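Side-chain contact in D-aminoacyl-tRNA deacylase 1 (Homo sapiens, PDB 2OKV), which hydrolyses D-aminoacyl-tRNAs and glycyl-tRNA(Ala), freeing the tRNA, and may also take part in DNA replication: residues N107-L110 against E111-K115. Sequence-based numbering, arbitrary orientation.
Sequences NSFL and EQLRK
Residues 107-110 and 111-115 are consecutive turns of one alpha-helix, 99-116. Four i to i+4 backbone hydrogen bonds join them. The backbone N-H groups of Glu111, Gln112, Leu113 and Arg114 bond to the O atoms of Asn107, Ser108, Phe109 and Leu110 in turn. The bond from Leu113 N to Phe109 O is the straightest, with an N-H...O angle of 167°. The helix is amphipathic here. Phe109, Leu110 and Leu113 are buried, while Asn107, Ser108 and Glu111 are exposed.

Phe109 and Leu113 sit one turn apart, and their side chains run alongside each other in the same direction. CG of Phe109 is anti to the backbone N (chi1 171°); the ring stands out from the helix and leans slightly toward the following turn. Its CE2 comes 4.1 Å from Leu113 CD1, at an oblique approach to the ring. Phe109 and Leu113 also touch helix 39-51, through Val46 and Ile49 for the ring and Leu50 for the leucine. Leu110 and Leu113 rest on the central mixed sheet at Cys76 and Ile122. The buried face of the helix thus packs on helix 39-51 and on this sheet. Between the two leucines the approach is looser, 4.4 Å from Leu110 CD2 to Leu113 CD1.

On the flank, Arg114 crosses the side chain of Leu110. Its CG lies 3.2 Å from Leu110 O, the carbonyl that accepts its own N-H. Glu111 OE1 lies in the guanidinium plane at its edge, in a long salt bridge of 4.0 Å to Arg114 NE. At the end of the chain, Arg114 NH2 reaches Leu110 CD1 at 3.8 Å.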
loop_
_atom_site.group_PDB
_atom_site.type_symbol
_atom_site.label_atom_id
_atom_site.label_comp_id
_atom_site.label_asym_id
_atom_site.label_seq_id
_atom_site.Cartn_x
_atom_site.Cartn_y
_atom_site.Cartn_z
ATOM N N ASN B 107 4.143 9.408 -17.578
ATOM C CA ASN B 107 4.791 8.808 -18.734
ATOM C C ASN B 107 6.308 9.048 -18.721
ATOM O O ASN B 107 7.071 8.109 -18.917
ATOM C CB ASN B 107 4.143 9.266 -20.030
ATOM C CG ASN B 107 2.796 8.611 -20.262
ATOM O OD1 ASN B 107 2.508 7.540 -19.713
ATOM N ND2 ASN B 107 1.961 9.250 -21.067
ATOM N N SER B 108 6.732 10.281 -18.444
ATOM C CA SER B 108 8.164 10.601 -18.339
ATOM C C SER B 108 8.844 9.787 -17.223
ATOM O O SER B 108 9.994 9.320 -17.375
ATOM C CB SER B 108 8.385 12.098 -18.107
ATOM O OG SER B 108 7.990 12.869 -19.240
ATOM N N PHE B 109 8.133 9.637 -16.107
ATOM C CA PHE B 109 8.614 8.861 -14.970
ATOM C C PHE B 109 8.856 7.400 -15.356
ATOM O O PHE B 109 9.912 6.826 -15.039
ATOM C CB PHE B 109 7.606 8.945 -13.814
ATOM C CG PHE B 109 7.906 8.006 -12.702
ATOM C CD1 PHE B 109 8.732 8.404 -11.644
ATOM C CD2 PHE B 109 7.401 6.708 -12.719
ATOM C CE1 PHE B 109 9.040 7.536 -10.621
ATOM C CE2 PHE B 109 7.719 5.820 -11.697
ATOM C CZ PHE B 109 8.545 6.238 -10.643
ATOM N N LEU B 110 7.877 6.801 -16.039
ATOM C CA LEU B 110 8.003 5.412 -16.499
ATOM C C LEU B 110 9.151 5.262 -17.473
ATOM O O LEU B 110 9.850 4.246 -17.464
ATOM C CB LEU B 110 6.728 4.932 -17.182
ATOM C CG LEU B 110 5.608 4.340 -16.344
ATOM C CD1 LEU B 110 4.574 3.873 -17.339
ATOM C CD2 LEU B 110 6.046 3.175 -15.450
ATOM N N GLU B 111 9.340 6.271 -18.320
ATOM C CA GLU B 111 10.436 6.252 -19.283
ATOM C C GLU B 111 11.825 6.335 -18.621
ATOM O O GLU B 111 12.768 5.690 -19.109
ATOM C CB GLU B 111 10.227 7.332 -20.364
ATOM C CG GLU B 111 11.178 7.278 -21.559
ATOM C CD GLU B 111 11.092 5.991 -22.397
ATOM O OE1 GLU B 111 10.161 5.176 -22.229
ATOM O OE2 GLU B 111 11.988 5.796 -23.240
ATOM N N GLN B 112 11.964 7.107 -17.533
ATOM C CA GLN B 112 13.250 7.171 -16.800
ATOM C C GLN B 112 13.534 5.822 -16.142
ATOM O O GLN B 112 14.667 5.352 -16.139
ATOM C CB GLN B 112 13.291 8.273 -15.718
ATOM C CG GLN B 112 14.530 9.259 -15.751
ATOM C CD GLN B 112 15.924 8.645 -15.512
ATOM O OE1 GLN B 112 16.354 7.735 -16.227
ATOM N NE2 GLN B 112 16.659 9.197 -14.535
ATOM N N LEU B 113 12.492 5.229 -15.566
ATOM C CA LEU B 113 12.560 3.900 -14.977
ATOM C C LEU B 113 13.059 2.858 -15.970
ATOM O O LEU B 113 13.952 2.076 -15.648
ATOM C CB LEU B 113 11.179 3.472 -14.475
ATOM C CG LEU B 113 10.793 3.269 -13.008
ATOM C CD1 LEU B 113 9.582 2.358 -12.972
ATOM C CD2 LEU B 113 11.882 2.717 -12.105
ATOM N N ARG B 114 12.458 2.835 -17.160
ATOM C CA ARG B 114 12.867 1.913 -18.221
ATOM C C ARG B 114 14.296 2.136 -18.717
ATOM O O ARG B 114 15.025 1.169 -18.952
ATOM C CB ARG B 114 11.921 1.991 -19.407
ATOM C CG ARG B 114 10.505 1.569 -19.114
ATOM C CD ARG B 114 9.802 1.363 -20.450
ATOM N NE ARG B 114 8.500 2.010 -20.525
ATOM C CZ ARG B 114 7.351 1.447 -20.171
ATOM N NH1 ARG B 114 7.325 0.203 -19.688
ATOM N NH2 ARG B 114 6.228 2.136 -20.294
ATOM N N LYS B 115 14.700 3.389 -18.891
ATOM C CA LYS B 115 16.049 3.647 -19.385
ATOM C C LYS B 115 17.142 3.386 -18.336
ATOM O O LYS B 115 18.279 3.065 -18.696
ATOM C CB LYS B 115 16.164 5.036 -20.022
ATOM C CG LYS B 115 16.671 6.163 -19.134
ATOM C CD LYS B 115 17.038 7.356 -20.015
ATOM C CE LYS B 115 16.883 8.691 -19.297
ATOM N NZ LYS B 115 16.696 9.773 -20.322
#